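Local structure of AP endonuclease, family 2 (Brucella melitensis biovar Abortus, 3NGF) at residues V163-A168 with I191-L196. The protein probably isomerises hydroxypyruvate as a manganese-binding TIM-barrel enzyme of the hyi family, although it also carries the name AP endonuclease, family 2. Numbering follows the deposited sequence.
Sequences VHQLEA and IMDGDL
Asp-193 bridges His-164 and Gln-165 with its two carboxylate oxygens, one hydrogen bond to each. The imidazole ND1 of His-164 donates to Asp-193 OD1 at 2.7 Å, and the N-H...O angle of 176° makes this bond almost straight. The oxygen lies practically in the ring plane and is approached on its syn side, somewhat out of the carboxylate plane, ring and carboxylate planes being turned 42° apart. Asp-193 OD2 accepts from the backbone N of Gln-165 at 2.9 Å, again nearly linearly and on the syn side, with a similar tilt out of plane. Asp-193 CG stands anti to its own carbonyl carbon (chi1 -70°), and the turn about the next bond sets the two oxygens toward their donors. Beside the second bond, Gln-165 CG lies 3.3 Å from the same OD2.

The remaining contacts are van der Waals. Met-192, bent at chi2 and chi3, brings its methyl CE to the imidazole, 3.7 Å from His-164 CE1, and the two side chains cross at about a right angle. That methyl also meets Val-163 CG2 at 4.0 Å, while Met-192 CG sits 3.2 Å from the carbonyl O of Val-163.

In the TIM barrel the contact joins the start of helix 165-175 to the end of helix 186-192, which follows the next strand, 180-185. His-164 is the N-cap residue and Asp-193 the first residue beyond helical geometry. Gln-165 also packs on Val-182 and Leu-184 of that strand, its side chain about 6 Å from those of the manganese ligands Glu-150 and Asp-185.

Chemically, one bond fixes the imidazole's rotation and the other engages the first N-H of helix 165-175; the carboxylate would probably favour a positively charged imidazole, and the negative charge of Asp-193 probably interacts favourably with the helix dipole.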
loop_
_atom_site.group_PDB
_atom_site.type_symbol
_atom_site.label_atom_id
_atom_site.label_comp_id
_atom_site.label_asym_id
_atom_site.label_seq_id
_atom_site.Cartn_x
_atom_site.Cartn_y
_atom_site.Cartn_z
ATOM N N VAL A 163 4.317 -10.252 -8.507
ATOM C CA VAL A 163 4.788 -10.800 -7.222
ATOM C C VAL A 163 6.313 -10.679 -7.032
ATOM O O VAL A 163 6.878 -11.273 -6.091
ATOM C CB VAL A 163 4.311 -12.280 -7.049
ATOM C CG1 VAL A 163 2.788 -12.358 -7.054
ATOM C CG2 VAL A 163 4.862 -13.195 -8.135
ATOM N N HIS A 164 7.000 -9.941 -7.917
ATOM C CA HIS A 164 8.451 -9.724 -7.783
ATOM C C HIS A 164 8.805 -8.251 -7.888
ATOM O O HIS A 164 8.273 -7.523 -8.760
ATOM C CB HIS A 164 9.239 -10.545 -8.805
ATOM C CG HIS A 164 9.167 -12.018 -8.568
ATOM N ND1 HIS A 164 9.904 -12.639 -7.585
ATOM C CD2 HIS A 164 8.456 -12.989 -9.181
ATOM C CE1 HIS A 164 9.634 -13.933 -7.587
ATOM N NE2 HIS A 164 8.759 -14.172 -8.547
ATOM N N GLN A 165 9.690 -7.803 -6.997
ATOM C CA GLN A 165 10.013 -6.357 -6.889
ATOM C C GLN A 165 10.705 -5.739 -8.100
ATOM O O GLN A 165 10.257 -4.706 -8.598
ATOM C CB GLN A 165 10.844 -6.066 -5.624
ATOM C CG GLN A 165 10.201 -6.482 -4.332
ATOM C CD GLN A 165 8.927 -5.700 -4.016
ATOM O OE1 GLN A 165 8.797 -4.516 -4.369
ATOM N NE2 GLN A 165 8.001 -6.350 -3.315
ATOM N N LEU A 166 11.817 -6.313 -8.555
ATOM C CA LEU A 166 12.540 -5.708 -9.673
ATOM C C LEU A 166 11.744 -5.846 -10.982
ATOM O O LEU A 166 11.865 -5.009 -11.885
ATOM C CB LEU A 166 13.950 -6.298 -9.804
ATOM C CG LEU A 166 14.915 -6.022 -8.646
ATOM C CD1 LEU A 166 16.273 -6.628 -8.983
ATOM C CD2 LEU A 166 15.057 -4.543 -8.389
ATOM N N GLU A 167 10.913 -6.879 -11.081
ATOM C CA GLU A 167 10.021 -7.021 -12.232
ATOM C C GLU A 167 9.050 -5.835 -12.247
ATOM O O GLU A 167 8.746 -5.281 -13.313
ATOM C CB GLU A 167 9.251 -8.323 -12.138
ATOM C CG GLU A 167 8.264 -8.541 -13.255
ATOM C CD GLU A 167 7.561 -9.888 -13.182
ATOM O OE1 GLU A 167 7.734 -10.633 -12.179
ATOM O OE2 GLU A 167 6.829 -10.200 -14.152
ATOM N N ALA A 168 8.569 -5.445 -11.067
ATOM C CA ALA A 168 7.651 -4.302 -10.961
ATOM C C ALA A 168 8.366 -3.001 -11.331
ATOM O O ALA A 168 7.787 -2.128 -12.003
ATOM C CB ALA A 168 7.031 -4.195 -9.543
ATOM N N ILE A 191 9.277 -12.884 1.308
ATOM C CA ILE A 191 8.704 -14.167 0.926
ATOM C C ILE A 191 9.090 -14.537 -0.514
ATOM O O ILE A 191 9.431 -15.693 -0.778
ATOM C CB ILE A 191 7.158 -14.205 1.149
ATOM C CG1 ILE A 191 6.855 -14.160 2.643
ATOM C CG2 ILE A 191 6.496 -15.421 0.522
ATOM C CD1 ILE A 191 5.403 -13.841 2.983
ATOM N N MET A 192 9.044 -13.563 -1.424
ATOM C CA MET A 192 9.261 -13.832 -2.858
ATOM C C MET A 192 10.698 -13.658 -3.356
ATOM O O MET A 192 11.138 -14.400 -4.264
ATOM C CB MET A 192 8.346 -12.925 -3.688
ATOM C CG MET A 192 6.867 -13.175 -3.471
ATOM S SD MET A 192 6.387 -14.889 -3.698
ATOM C CE MET A 192 6.914 -15.208 -5.398
ATOM N N ASP A 193 11.430 -12.700 -2.792
ATOM C CA ASP A 193 12.706 -12.238 -3.359
ATOM C C ASP A 193 13.913 -12.378 -2.423
ATOM O O ASP A 193 14.978 -12.854 -2.834
ATOM C CB ASP A 193 12.572 -10.769 -3.809
ATOM C CG ASP A 193 11.680 -10.605 -5.037
ATOM O OD1 ASP A 193 11.743 -11.466 -5.919
ATOM O OD2 ASP A 193 10.885 -9.628 -5.117
ATOM N N GLY A 194 13.763 -11.938 -1.181
ATOM C CA GLY A 194 14.862 -11.892 -0.234
ATOM C C GLY A 194 15.892 -10.814 -0.539
ATOM O O GLY A 194 15.606 -9.852 -1.252
ATOM N N ASP A 195 17.088 -10.943 0.039
ATOM C CA ASP A 195 18.210 -10.003 -0.192
ATOM C C ASP A 195 17.765 -8.549 -0.026
ATOM O O ASP A 195 18.027 -7.701 -0.886
ATOM C CB ASP A 195 18.785 -10.201 -1.612
ATOM C CG ASP A 195 20.202 -9.703 -1.771
ATOM O OD1 ASP A 195 20.961 -9.562 -0.778
ATOM O OD2 ASP A 195 20.601 -9.486 -2.935
ATOM N N LEU A 196 17.133 -8.259 1.101
ATOM C CA LEU A 196 16.371 -7.014 1.229
ATOM C C LEU A 196 17.214 -5.753 1.303
ATOM O O LEU A 196 16.816 -4.729 0.751
ATOM C CB LEU A 196 15.435 -7.076 2.433
ATOM C CG LEU A 196 14.410 -8.206 2.481
ATOM C CD1 LEU A 196 13.558 -8.064 3.749
ATOM C CD2 LEU A 196 13.515 -8.297 1.243
#